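Local structure of beta-1,4-exocellulase (Thermobifida fusca, 4AVO) at residues A[16-21]-A[29-34]; A[34-39]-A[353-358]; A[127-132]-A[177-182]; A[217-222]-A[276-281]. The protein is a glycoside hydrolase family 6 cellobiohydrolase that probably cleaves beta-1,4 linkages in cellulose, this chain being its catalytic domain. The protein carries 1 engineered substitution. One frame throughout, in Å; residues are numbered along the deposited sequence. Where two conformers were deposited one is given.

Interaction 1 of 4, residues A[16-21]-A[29-34]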
loop_
_atom_site.group_PDB
_atom_site.type_symbol
_atom_site.label_atom_id
_atom_site.label_comp_id
_atom_site.label_asym_id
_atom_site.label_seq_id
_atom_site.Cartn_x
_atom_site.Cartn_y
_atom_site.Cartn_z
ATOM N N PRO A 16 -10.602 8.479 14.256
ATOM C CA PRO A 16 -11.863 8.186 14.940
ATOM C C PRO A 16 -12.905 7.525 14.039
ATOM O O PRO A 16 -13.710 6.728 14.524
ATOM C CB PRO A 16 -12.347 9.570 15.399
ATOM C CG PRO A 16 -11.106 10.390 15.484
ATOM C CD PRO A 16 -10.287 9.919 14.307
ATOM N N VAL A 17 -12.885 7.844 12.745
ATOM C CA VAL A 17 -13.836 7.263 11.791
ATOM C C VAL A 17 -13.634 5.749 11.701
ATOM O O VAL A 17 -14.595 4.980 11.830
ATOM C CB VAL A 17 -13.740 7.923 10.388
ATOM C CG1 VAL A 17 -14.695 7.242 9.383
ATOM C CG2 VAL A 17 -14.045 9.406 10.476
ATOM N N TRP A 18 -12.382 5.333 11.511
ATOM C CA TRP A 18 -12.023 3.914 11.455
ATOM C C TRP A 18 -12.198 3.228 12.810
ATOM O O TRP A 18 -12.705 2.101 12.886
ATOM C CB TRP A 18 -10.580 3.733 10.960
ATOM C CG TRP A 18 -10.182 2.294 10.898
ATOM C CD1 TRP A 18 -10.454 1.414 9.889
ATOM C CD2 TRP A 18 -9.477 1.554 11.901
ATOM N NE1 TRP A 18 -9.939 0.175 10.191
ATOM C CE2 TRP A 18 -9.338 0.230 11.421
ATOM C CE3 TRP A 18 -8.941 1.881 13.157
ATOM C CZ2 TRP A 18 -8.692 -0.774 12.159
ATOM C CZ3 TRP A 18 -8.282 0.880 13.887
ATOM C CH2 TRP A 18 -8.166 -0.429 13.382
ATOM N N SER A 19 -11.764 3.905 13.873
ATOM C CA SER A 19 -11.864 3.364 15.236
ATOM C C SER A 19 -13.290 2.937 15.578
ATOM O O SER A 19 -13.499 1.878 16.172
ATOM C CB SER A 19 -11.376 4.386 16.262
ATOM O OG SER A 19 -11.327 3.812 17.561
ATOM N N ALA A 20 -14.264 3.763 15.199
ATOM C CA ALA A 20 -15.666 3.478 15.495
ATOM C C ALA A 20 -16.158 2.258 14.729
ATOM O O ALA A 20 -16.941 1.470 15.262
ATOM C CB ALA A 20 -16.536 4.680 15.198
ATOM N N LYS A 21 -15.688 2.109 13.487
ATOM C CA LYS A 21 -16.068 0.971 12.651
ATOM C C LYS A 21 -15.476 -0.324 13.185
ATOM O O LYS A 21 -16.156 -1.355 13.221
ATOM C CB LYS A 21 -15.644 1.191 11.195
ATOM C CG LYS A 21 -16.448 2.271 10.487
ATOM C CD LYS A 21 -16.107 2.361 9.001
ATOM C CE LYS A 21 -16.788 3.570 8.377
ATOM N NZ LYS A 21 -16.718 3.591 6.884
ATOM N N SER A 29 -12.735 -4.098 19.469
ATOM C CA SER A 29 -12.148 -3.172 20.437
ATOM C C SER A 29 -10.665 -3.450 20.663
ATOM O O SER A 29 -9.905 -2.546 21.012
ATOM C CB SER A 29 -12.914 -3.206 21.767
ATOM O OG SER A 29 -12.830 -4.478 22.386
ATOM N N ALA A 30 -10.256 -4.702 20.449
ATOM C CA ALA A 30 -8.860 -5.116 20.602
ATOM C C ALA A 30 -7.883 -4.359 19.687
ATOM O O ALA A 30 -6.697 -4.244 20.009
ATOM C CB ALA A 30 -8.727 -6.621 20.396
ATOM N N VAL A 31 -8.375 -3.850 18.558
ATOM C CA VAL A 31 -7.526 -3.108 17.612
ATOM C C VAL A 31 -8.029 -1.695 17.310
ATOM O O VAL A 31 -7.406 -0.966 16.540
ATOM C CB VAL A 31 -7.320 -3.884 16.278
ATOM C CG1 VAL A 31 -6.659 -5.229 16.543
ATOM C CG2 VAL A 31 -8.645 -4.069 15.545
ATOM N N ALA A 32 -9.138 -1.306 17.935
ATOM C CA ALA A 32 -9.779 -0.017 17.661
ATOM C C ALA A 32 -8.905 1.206 17.974
ATOM O O ALA A 32 -9.161 2.290 17.449
ATOM C CB ALA A 32 -11.117 0.080 18.386
ATOM N N ASN A 33 -7.880 1.028 18.811
ATOM C CA ASN A 33 -6.962 2.115 19.164
ATOM C C ASN A 33 -5.628 2.086 18.399
ATOM O O ASN A 33 -4.687 2.811 18.742
ATOM C CB ASN A 33 -6.732 2.148 20.685
ATOM C CG ASN A 33 -6.253 3.506 21.183
ATOM O OD1 ASN A 33 -5.241 3.595 21.883
ATOM N ND2 ASN A 33 -6.978 4.566 20.834
ATOM N N GLU A 34 -5.549 1.257 17.358
ATOM C CA GLU A 34 -4.370 1.232 16.489
ATOM C C GLU A 34 -4.409 2.371 15.478
ATOM O O GLU A 34 -5.480 2.828 15.081
ATOM C CB GLU A 34 -4.260 -0.101 15.735
ATOM C CG GLU A 34 -4.026 -1.333 16.623
ATOM C CD GLU A 34 -2.818 -1.203 17.542
ATOM O OE1 GLU A 34 -1.765 -0.687 17.111
ATOM O OE2 GLU A 34 -2.920 -1.635 18.708
#
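Ser-19 OG donates to Ala-32 O at 2.6 Å, the one hydrogen bond that ties helix residues 16-21 to the loop at 29-34. The hydroxyl meets the carbonyl oxygen from above the carbonyl plane, 41° out of it. The methyl of Ala-32 lies against the same turn of helix, its CB 3.8 Å from Ser-19 OG, and the backbones come close here, the CA atoms of Ser-19 and Ala-32 being 4.7 Å apart. Beside this bond the indole of Trp-18 reaches across. With its CG trans to the backbone N (chi1 180°), the six-membered ring extends toward the loop and presents its edge to Val-31 O, CH2 being 3.3 Å away. That oxygen also accepts Glu-34 N at 3.0 Å, closing the type I turn from Val-31 to Glu-34, and the ring edge lies against the same atom. Trp-18 CZ3 lies 3.6 Å from Glu-34 O, in an oblique approach, and Trp-18 CH2 packs on Val-31 CG2 at 4.3 Å. On the five-membered ring NE1 donates to Pro-355 O, which helps hold the indole's rotation. The contact thus folds the loop that leads into strand 38-40 back on helix 16-23, while Phe-409 and Leu-413 of helix 406-414 pack against Val-31.

Interaction 2 of 4, residues A[34-39]-A[353-358]. With BGC (beta-D-glucopyranose), chain B; BGC (beta-D-glucopyranose), chain C.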
loop_
_atom_site.group_PDB
_atom_site.type_symbol
_atom_site.label_atom_id
_atom_site.label_comp_id
_atom_site.label_asym_id
_atom_site.label_seq_id
_atom_site.Cartn_x
_atom_site.Cartn_y
_atom_site.Cartn_z
ATOM N N GLU A 34 -5.549 1.257 17.358
ATOM C CA GLU A 34 -4.370 1.232 16.489
ATOM C C GLU A 34 -4.409 2.371 15.478
ATOM O O GLU A 34 -5.480 2.828 15.081
ATOM C CB GLU A 34 -4.260 -0.101 15.735
ATOM C CG GLU A 34 -4.026 -1.333 16.623
ATOM C CD GLU A 34 -2.818 -1.203 17.542
ATOM O OE1 GLU A 34 -1.765 -0.687 17.111
ATOM O OE2 GLU A 34 -2.920 -1.635 18.708
ATOM N N SER A 35 -3.225 2.799 15.051
ATOM C CA SER A 35 -3.086 3.873 14.085
ATOM C C SER A 35 -3.230 3.377 12.650
ATOM O O SER A 35 -2.545 2.439 12.237
ATOM C CB SER A 35 -1.732 4.551 14.255
ATOM O OG SER A 35 -1.632 5.689 13.416
ATOM N N THR A 36 -4.120 4.029 11.905
ATOM C CA THR A 36 -4.322 3.748 10.488
ATOM C C THR A 36 -4.217 5.039 9.687
ATOM O O THR A 36 -4.517 6.122 10.196
ATOM C CB THR A 36 -5.697 3.081 10.219
ATOM O OG1 THR A 36 -6.745 3.897 10.753
ATOM C CG2 THR A 36 -5.758 1.696 10.864
ATOM N N ALA A 37 -3.789 4.914 8.434
ATOM C CA ALA A 37 -3.671 6.068 7.543
ATOM C C ALA A 37 -5.030 6.572 7.075
ATOM O O ALA A 37 -5.987 5.804 6.944
ATOM C CB ALA A 37 -2.794 5.722 6.347
ATOM N N VAL A 38 -5.100 7.874 6.824
ATOM C CA VAL A 38 -6.321 8.519 6.348
ATOM C C VAL A 38 -6.202 8.745 4.840
ATOM O O VAL A 38 -5.268 9.409 4.381
ATOM C CB VAL A 38 -6.551 9.854 7.087
ATOM C CG1 VAL A 38 -7.674 10.659 6.444
ATOM C CG2 VAL A 38 -6.847 9.596 8.575
ATOM N N TRP A 39 -7.139 8.194 4.075
ATOM C CA TRP A 39 -7.041 8.256 2.619
ATOM C C TRP A 39 -7.847 9.410 2.058
ATOM O O TRP A 39 -9.017 9.598 2.414
ATOM C CB TRP A 39 -7.523 6.952 1.981
ATOM C CG TRP A 39 -6.638 5.760 2.226
ATOM C CD1 TRP A 39 -6.316 5.203 3.441
ATOM C CD2 TRP A 39 -6.000 4.949 1.233
ATOM N NE1 TRP A 39 -5.498 4.111 3.258
ATOM C CE2 TRP A 39 -5.290 3.930 1.915
ATOM C CE3 TRP A 39 -5.948 4.990 -0.169
ATOM C CZ2 TRP A 39 -4.547 2.957 1.244
ATOM C CZ3 TRP A 39 -5.207 4.013 -0.837
ATOM C CH2 TRP A 39 -4.515 3.013 -0.127
ATOM N N LYS A 353 -3.407 0.632 4.504
ATOM C CA LYS A 353 -4.741 0.138 4.191
ATOM C C LYS A 353 -5.450 -0.142 5.521
ATOM O O LYS A 353 -4.947 -0.915 6.329
ATOM C CB LYS A 353 -4.665 -1.135 3.348
ATOM C CG LYS A 353 -6.034 -1.749 3.021
ATOM C CD LYS A 353 -6.854 -0.886 2.064
ATOM C CE LYS A 353 -8.198 -1.529 1.769
ATOM N NZ LYS A 353 -8.986 -0.771 0.756
ATOM N N PRO A 354 -6.600 0.507 5.771
ATOM C CA PRO A 354 -7.255 0.294 7.065
ATOM C C PRO A 354 -7.987 -1.046 7.096
ATOM O O PRO A 354 -8.844 -1.291 6.239
ATOM C CB PRO A 354 -8.249 1.462 7.157
ATOM C CG PRO A 354 -7.797 2.451 6.098
ATOM C CD PRO A 354 -7.258 1.578 5.004
ATOM N N PRO A 355 -7.636 -1.928 8.059
ATOM C CA PRO A 355 -8.262 -3.255 8.117
ATOM C C PRO A 355 -9.785 -3.186 8.190
ATOM O O PRO A 355 -10.340 -2.413 8.982
ATOM C CB PRO A 355 -7.689 -3.852 9.403
ATOM C CG PRO A 355 -6.346 -3.224 9.511
ATOM C CD PRO A 355 -6.569 -1.793 9.068
ATOM N N GLY A 356 -10.453 -3.981 7.356
ATOM C CA GLY A 356 -11.912 -3.951 7.279
ATOM C C GLY A 356 -12.449 -3.199 6.070
ATOM O O GLY A 356 -13.598 -3.395 5.673
ATOM N N GLU A 357 -11.630 -2.331 5.485
ATOM C CA GLU A 357 -12.031 -1.653 4.249
ATOM C C GLU A 357 -11.746 -2.529 3.023
ATOM O O GLU A 357 -10.635 -3.031 2.848
ATOM C CB GLU A 357 -11.384 -0.261 4.161
ATOM C CG GLU A 357 -11.913 0.648 5.267
ATOM C CD GLU A 357 -11.347 2.058 5.261
ATOM O OE1 GLU A 357 -10.615 2.433 4.317
ATOM O OE2 GLU A 357 -11.656 2.793 6.224
ATOM N N SER A 358 -12.770 -2.723 2.194
ATOM C CA SER A 358 -12.706 -3.643 1.051
ATOM C C SER A 358 -11.685 -3.216 -0.006
ATOM O O SER A 358 -11.381 -2.023 -0.143
ATOM C CB SER A 358 -14.097 -3.777 0.419
ATOM O OG SER A 358 -14.080 -4.597 -0.741
HETATM C C2 BGC B . -10.128 2.662 -2.281
HETATM C C3 BGC B . -10.340 3.958 -1.498
HETATM C C4 BGC B . -10.137 3.735 -0.004
HETATM C C5 BGC B . -8.813 3.003 0.236
HETATM C C6 BGC B . -8.595 2.645 1.707
HETATM C C1 BGC B . -8.794 1.984 -1.940
HETATM O O2 BGC B . -10.214 2.953 -3.659
HETATM O O3 BGC B . -11.630 4.478 -1.736
HETATM O O4 BGC B . -10.152 4.985 0.644
HETATM O O5 BGC B . -8.765 1.806 -0.524
HETATM O O6 BGC B . -9.517 1.646 2.102
HETATM C C2 BGC C . -6.099 -1.975 -3.460
HETATM C C3 BGC C . -7.326 -1.320 -2.787
HETATM C C4 BGC C . -7.293 0.205 -2.733
HETATM C C5 BGC C . -6.434 0.692 -3.908
HETATM C C6 BGC C . -5.023 1.020 -3.435
HETATM C C1 BGC C . -5.768 -1.478 -4.881
HETATM O O2 BGC C . -6.449 -3.330 -3.566
HETATM O O3 BGC C . -7.472 -1.822 -1.472
HETATM O O4 BGC C . -8.625 0.753 -2.697
HETATM O O5 BGC C . -6.374 -0.195 -5.031
HETATM O O6 BGC C . -4.268 -0.165 -3.337
#
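Trp-39 and Pro-354 meet obliquely, Pro-354 CD lying 3.5 Å from Trp-39 NE1, close to the sugar on the indole face. The CG of Trp-39 stands trans to the carbonyl carbon (chi1 -69°), and one face of the ring receives C6 of the chain B glucose, 3.5 Å from Trp-39 CD2, a CH-pi contact with C6 over the centre of the ring. Indole NE1 is hydrogen-bonded to Val-352 O, which helps fix the rotation of the ring. Lys-353 points its CB away from residues 34-39 and bends at chi2 (69°) to bring NZ up to the sugars. There NZ binds O6 of the chain B glucose at 2.8 Å, its O5 at 2.9 Å and O3 of the chain C glucose at 2.9 Å, and also donates to Ser-358 O. Glu-357, extended beyond CG, accepts a hydrogen bond from the chain B glucose O6 on OE1, at 2.6 Å, so this hydroxyl is gripped by a cation and a carboxylate. Replacing Trp-39 by an alanine is likely to deprive the C5-C6 side of this glucose of its aromatic platform, and Val-352 O of its donor. Earlier in the same segment, Thr-36 CG2 rests on Pro-355 CD at 4.0 Å. An aromatic platform facing charged side chains is characteristic of carbohydrate-binding sites; here it forms part of the glycan pocket of a family 6 cellulase.

Interaction 3 of 4, residues A[127-132]-A[177-182]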
loop_
_atom_site.group_PDB
_atom_site.type_symbol
_atom_site.label_atom_id
_atom_site.label_comp_id
_atom_site.label_asym_id
_atom_site.label_seq_id
_atom_site.Cartn_x
_atom_site.Cartn_y
_atom_site.Cartn_z
ATOM N N LEU A 127 3.597 18.386 15.141
ATOM C CA LEU A 127 2.778 17.586 14.231
ATOM C C LEU A 127 3.612 17.154 13.031
ATOM O O LEU A 127 4.227 17.990 12.377
ATOM C CB LEU A 127 1.549 18.371 13.756
ATOM C CG LEU A 127 0.615 17.662 12.763
ATOM C CD1 LEU A 127 -0.097 16.481 13.423
ATOM C CD2 LEU A 127 -0.390 18.629 12.167
ATOM N N ARG A 128 3.625 15.854 12.750
ATOM C CA ARG A 128 4.311 15.338 11.571
ATOM C C ARG A 128 3.299 14.668 10.653
ATOM O O ARG A 128 2.550 13.793 11.078
ATOM C CB ARG A 128 5.381 14.334 11.972
ATOM C CG ARG A 128 6.429 14.929 12.889
ATOM C CD ARG A 128 7.120 13.845 13.627
ATOM N NE ARG A 128 8.040 14.371 14.632
ATOM C CZ ARG A 128 8.879 13.601 15.314
ATOM N NH1 ARG A 128 8.895 12.298 15.086
ATOM N NH2 ARG A 128 9.703 14.132 16.209
ATOM N N ILE A 129 3.287 15.094 9.397
ATOM C CA ILE A 129 2.355 14.550 8.427
ATOM C C ILE A 129 3.138 13.663 7.472
ATOM O O ILE A 129 4.004 14.135 6.745
ATOM C CB ILE A 129 1.631 15.667 7.651
ATOM C CG1 ILE A 129 0.847 16.562 8.615
ATOM C CG2 ILE A 129 0.690 15.072 6.591
ATOM C CD1 ILE A 129 0.462 17.913 8.019
ATOM N N VAL A 130 2.853 12.372 7.505
ATOM C CA VAL A 130 3.479 11.456 6.569
ATOM C C VAL A 130 2.545 11.351 5.373
ATOM O O VAL A 130 1.424 10.884 5.503
ATOM C CB VAL A 130 3.751 10.075 7.206
ATOM C CG1 VAL A 130 4.055 9.029 6.137
ATOM C CG2 VAL A 130 4.911 10.166 8.182
ATOM N N ALA A 131 3.004 11.826 4.219
ATOM C CA ALA A 131 2.202 11.774 3.001
ATOM C C ALA A 131 2.628 10.578 2.173
ATOM O O ALA A 131 3.765 10.509 1.703
ATOM C CB ALA A 131 2.334 13.068 2.196
ATOM N N ILE A 132 1.710 9.624 2.033
ATOM C CA ILE A 132 1.937 8.425 1.234
ATOM C C ILE A 132 1.472 8.704 -0.190
ATOM O O ILE A 132 0.285 8.927 -0.425
ATOM C CB ILE A 132 1.186 7.201 1.824
ATOM C CG1 ILE A 132 1.581 6.962 3.297
ATOM C CG2 ILE A 132 1.424 5.955 0.972
ATOM C CD1 ILE A 132 3.030 6.557 3.523
ATOM N N ILE A 177 6.467 21.785 2.480
ATOM C CA ILE A 177 5.835 22.104 3.768
ATOM C C ILE A 177 6.686 21.485 4.889
ATOM O O ILE A 177 7.052 20.312 4.801
ATOM C CB ILE A 177 4.360 21.608 3.800
ATOM C CG1 ILE A 177 3.618 22.085 2.544
ATOM C CG2 ILE A 177 3.628 22.091 5.072
ATOM C CD1 ILE A 177 2.218 21.497 2.358
ATOM N N PRO A 178 7.028 22.270 5.935
ATOM C CA PRO A 178 8.085 21.853 6.879
ATOM C C PRO A 178 7.856 20.555 7.646
ATOM O O PRO A 178 8.821 19.885 8.008
ATOM C CB PRO A 178 8.167 23.021 7.872
ATOM C CG PRO A 178 6.900 23.780 7.702
ATOM C CD PRO A 178 6.534 23.620 6.249
ATOM N N ASN A 179 6.607 20.204 7.905
ATOM C CA ASN A 179 6.343 19.002 8.693
ATOM C C ASN A 179 5.714 17.864 7.887
ATOM O O ASN A 179 5.134 16.931 8.458
ATOM C CB ASN A 179 5.542 19.339 9.957
ATOM C CG ASN A 179 4.246 20.085 9.662
ATOM O OD1 ASN A 179 3.979 20.462 8.526
ATOM N ND2 ASN A 179 3.437 20.309 10.702
ATOM N N VAL A 180 5.861 17.941 6.565
ATOM C CA VAL A 180 5.390 16.886 5.662
ATOM C C VAL A 180 6.546 15.969 5.238
ATOM O O VAL A 180 7.627 16.437 4.859
ATOM C CB VAL A 180 4.629 17.462 4.435
ATOM C CG1 VAL A 180 4.286 16.361 3.434
ATOM C CG2 VAL A 180 3.352 18.165 4.893
ATOM N N TYR A 181 6.300 14.665 5.331
ATOM C CA TYR A 181 7.289 13.638 5.033
ATOM C C TYR A 181 6.738 12.729 3.938
ATOM O O TYR A 181 5.849 11.922 4.199
ATOM C CB TYR A 181 7.575 12.817 6.305
ATOM C CG TYR A 181 8.200 13.629 7.425
ATOM C CD1 TYR A 181 7.435 14.515 8.195
ATOM C CD2 TYR A 181 9.561 13.520 7.705
ATOM C CE1 TYR A 181 8.017 15.272 9.210
ATOM C CE2 TYR A 181 10.151 14.263 8.721
ATOM C CZ TYR A 181 9.377 15.134 9.470
ATOM O OH TYR A 181 9.969 15.872 10.470
ATOM N N ASN A 182 7.267 12.855 2.719
ATOM C CA ASN A 182 6.750 12.082 1.579
ATOM C C ASN A 182 7.363 10.701 1.440
ATOM O O ASN A 182 8.581 10.554 1.439
ATOM C CB ASN A 182 6.988 12.811 0.257
ATOM C CG ASN A 182 6.223 14.102 0.144
ATOM O OD1 ASN A 182 5.086 14.223 0.611
ATOM N ND2 ASN A 182 6.842 15.081 -0.502
#
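Ile-129 and Val-180 pair as parallel neighbours, part of a beta-alpha-beta crossover between adjacent parallel strands of the central sheet, with helix 162-175 leading into strand 180-185. Three backbone bonds hold the strands together: Ile-129 N to Asn-179 O at 2.8 Å, Tyr-181 N to Ile-129 O at 2.7 Å, and Ala-131 N to Tyr-181 O. CA-H...O contacts, such as Val-180 CA to Ile-129 O at 3.3 Å, fill in between them. Apolar packing occurs on both sheet faces. Ala-131 CB and Ile-129 CB touch the two methyls of Val-180 on the face that Leu-174 of helix 162-175 covers; on the other, Val-130 CG2 lies against Tyr-181 CB. The tyrosine ring sets CE1 3.9 Å from Arg-128 CB and anchors its OH at Val-3 N, while Arg-128 NH1 reaches Pro-6 O and Glu-8 O. One side-chain bond joins the N-terminal ends of the two segments: Asn-179 holds its CG between N and carbonyl carbon (chi1 55°), which brings ND2 to Leu-127 O at 3.0 Å, with a bent N-H...O angle of 132°. Two amide oxygens are buried here with no polar partner in the model, Asn-179 OD1 and Asn-182 OD1, the latter 3.4 Å from Ala-131 CB.

Interaction 4 of 4, residues A[217-222]-A[276-281]. With CA (calcium ion), chain D.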
loop_
_atom_site.group_PDB
_atom_site.type_symbol
_atom_site.label_atom_id
_atom_site.label_comp_id
_atom_site.label_asym_id
_atom_site.label_seq_id
_atom_site.Cartn_x
_atom_site.Cartn_y
_atom_site.Cartn_z
ATOM N N ASP A 217 15.256 15.307 -3.086
ATOM C CA ASP A 217 15.253 15.869 -1.737
ATOM C C ASP A 217 13.852 16.071 -1.154
ATOM O O ASP A 217 13.714 16.410 0.023
ATOM C CB ASP A 217 16.077 17.160 -1.662
ATOM C CG ASP A 217 17.567 16.893 -1.490
ATOM O OD1 ASP A 217 17.954 15.730 -1.253
ATOM O OD2 ASP A 217 18.357 17.850 -1.592
ATOM N N TYR A 218 12.821 15.849 -1.964
ATOM C CA TYR A 218 11.449 15.867 -1.453
ATOM C C TYR A 218 10.972 14.488 -1.025
ATOM O O TYR A 218 9.826 14.334 -0.590
ATOM C CB TYR A 218 10.470 16.426 -2.485
ATOM C CG TYR A 218 10.593 17.911 -2.739
ATOM C CD1 TYR A 218 10.623 18.832 -1.685
ATOM C CD2 TYR A 218 10.669 18.392 -4.040
ATOM C CE1 TYR A 218 10.735 20.204 -1.939
ATOM C CE2 TYR A 218 10.780 19.746 -4.302
ATOM C CZ TYR A 218 10.815 20.645 -3.250
ATOM O OH TYR A 218 10.922 21.985 -3.535
ATOM N N VAL A 219 11.842 13.490 -1.144
ATOM C CA VAL A 219 11.446 12.105 -0.920
ATOM C C VAL A 219 12.086 11.567 0.352
ATOM O O VAL A 219 13.309 11.369 0.421
ATOM C CB VAL A 219 11.778 11.208 -2.141
ATOM C CG1 VAL A 219 11.431 9.746 -1.851
ATOM C CG2 VAL A 219 11.036 11.707 -3.386
ATOM N N HIS A 220 11.248 11.342 1.358
ATOM C CA HIS A 220 11.717 10.874 2.650
ATOM C C HIS A 220 11.938 9.376 2.672
ATOM O O HIS A 220 12.745 8.867 3.449
ATOM C CB HIS A 220 10.747 11.283 3.758
ATOM C CG HIS A 220 11.437 11.624 5.036
ATOM N ND1 HIS A 220 12.010 12.855 5.258
ATOM C CD2 HIS A 220 11.680 10.887 6.144
ATOM C CE1 HIS A 220 12.569 12.868 6.456
ATOM N NE2 HIS A 220 12.385 11.682 7.012
ATOM N N GLY A 221 11.214 8.663 1.822
ATOM C CA GLY A 221 11.401 7.235 1.711
ATOM C C GLY A 221 10.385 6.606 0.794
ATOM O O GLY A 221 9.794 7.286 -0.049
ATOM N N PHE A 222 10.205 5.300 0.967
ATOM C CA PHE A 222 9.364 4.492 0.104
ATOM C C PHE A 222 8.533 3.546 0.952
ATOM O O PHE A 222 8.932 3.184 2.064
ATOM C CB PHE A 222 10.239 3.707 -0.886
ATOM C CG PHE A 222 10.944 4.585 -1.871
ATOM C CD1 PHE A 222 12.078 5.306 -1.495
ATOM C CD2 PHE A 222 10.454 4.729 -3.164
ATOM C CE1 PHE A 222 12.717 6.148 -2.397
ATOM C CE2 PHE A 222 11.090 5.568 -4.076
ATOM C CZ PHE A 222 12.224 6.276 -3.688
ATOM N N LYS A 276 20.897 4.858 -7.330
ATOM C CA LYS A 276 20.317 5.642 -8.424
ATOM C C LYS A 276 20.389 7.157 -8.182
ATOM O O LYS A 276 20.387 7.946 -9.132
ATOM C CB LYS A 276 18.864 5.208 -8.665
ATOM C CG LYS A 276 18.173 5.887 -9.845
ATOM C CD LYS A 276 18.723 5.392 -11.178
ATOM C CE LYS A 276 18.141 6.170 -12.348
ATOM N NZ LYS A 276 18.550 5.561 -13.642
ATOM N N GLY A 277 20.445 7.563 -6.918
ATOM C CA GLY A 277 20.573 8.979 -6.595
ATOM C C GLY A 277 19.630 9.515 -5.534
ATOM O O GLY A 277 19.655 10.706 -5.241
ATOM N N PHE A 278 18.796 8.652 -4.953
ATOM C CA PHE A 278 17.993 9.064 -3.791
ATOM C C PHE A 278 18.890 9.268 -2.571
ATOM O O PHE A 278 20.015 8.768 -2.540
ATOM C CB PHE A 278 16.872 8.057 -3.503
ATOM C CG PHE A 278 15.724 8.154 -4.469
ATOM C CD1 PHE A 278 14.699 9.073 -4.258
ATOM C CD2 PHE A 278 15.686 7.354 -5.604
ATOM C CE1 PHE A 278 13.638 9.178 -5.154
ATOM C CE2 PHE A 278 14.631 7.456 -6.511
ATOM C CZ PHE A 278 13.611 8.372 -6.285
ATOM N N ARG A 279 18.398 10.019 -1.585
ATOM C CA ARG A 279 19.180 10.346 -0.390
ATOM C C ARG A 279 19.603 9.091 0.362
ATOM O O ARG A 279 18.827 8.153 0.493
ATOM C CB ARG A 279 18.373 11.230 0.556
ATOM C CG ARG A 279 17.979 12.584 -0.001
ATOM C CD ARG A 279 17.140 13.351 1.008
ATOM N NE ARG A 279 17.835 13.509 2.288
ATOM C CZ ARG A 279 18.617 14.539 2.603
ATOM N NH1 ARG A 279 18.820 15.525 1.736
ATOM N NH2 ARG A 279 19.197 14.587 3.796
ATOM N N SER A 280 20.828 9.090 0.883
ATOM C CA SER A 280 21.332 7.932 1.621
ATOM C C SER A 280 20.600 7.711 2.952
ATOM O O SER A 280 20.728 6.646 3.565
ATOM C CB SER A 280 22.836 8.071 1.862
ATOM O OG SER A 280 23.086 9.113 2.781
ATOM N N ASP A 281 19.846 8.711 3.403
ATOM C CA ASP A 281 19.074 8.571 4.640
ATOM C C ASP A 281 17.595 8.234 4.431
ATOM O O ASP A 281 16.794 8.333 5.370
ATOM C CB ASP A 281 19.246 9.795 5.560
ATOM C CG ASP A 281 18.874 11.114 4.884
ATOM O OD1 ASP A 281 18.274 11.114 3.783
ATOM O OD2 ASP A 281 19.189 12.174 5.470
HETATM CA CA CA D . 15.360 9.096 6.958
HETATM O O HOH W 1 15.469 11.003 -1.385
HETATM O O HOH W 2 14.600 10.554 4.845
HETATM O O HOH W 3 13.291 8.190 6.198
HETATM O O HOH W 4 15.310 6.886 8.023
HETATM O O HOH W 5 16.196 11.388 6.602
#
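Asp-217 and Arg-279 bring the two backbones nearest, their CA atoms 6.9 Å apart, where residues 276-281 leave helix 262-276 through a Schellman motif at Gly-277 and pass the run into strand 221-224. No direct backbone bond links them; instead water 1 donates to Val-219 O at 2.8 Å and accepts from Arg-279 N. On the inner side Phe-222 and Phe-278 form a T-shaped pair: the edge of Phe-222 drives CZ over the centre of the Phe-278 face, the planes 85° apart and the centroids 4.9 Å. Val-219 adds CG1 against Phe-278 CE1 at 4.0 Å, and Leu-273 of helix 262-276 touches both phenyl rings. A serine in place of Phe-278 would probably leave a gap beneath Phe-222 CZ and Val-219 CG1 and let the Phe-222 ring turn more freely. Toward the solvent Arg-279 bends at chi3 (57°), which sets its guanidinium between two carboxylates. NH1 reaches Asp-217 OD1 at 3.1 Å; the oxygen lies in the guanidinium plane, but the approach is from above the carboxylate. The same arginine grips Asp-281 side-on, with NE on OD1 at 2.9 Å and NH2 on OD2. This network probably helps orient Asp-281, whose backbone O binds the calcium ion at 2.3 Å. Waters 2, 3, 4 and 5 also ligate the metal, and His-220 O receives bonds from waters 2 and 3, so residues 276-281 bind the calcium directly and residues 217-222 through water, in a site that Asp-4 helps complete.

How the interactions relate
Interactions 1 and 2 adjoin, their centres 9 Å apart, and share Glu-34. Trp-18 passes from one to the other, its CD1 3.5 Å from Pro-354 CB, so the surface helix backs the loop that grips the glycan. Interactions 3 and 4, 14 Å apart at their centres, join neighbouring strands of the same sheet: Asn-182 O lies 2.8 Å from His-220 N, and the Tyr-181 and His-220 rings meet edge-to-face. The Tyr-181 side chain of interaction 3 is about 7 Å from the bound calcium ion, which interaction 4 holds. Two of the glucose residues are held in interaction 2, where the Lys-353 side chain is about 3 Å from that of Asp-359, the predicted proton acceptor.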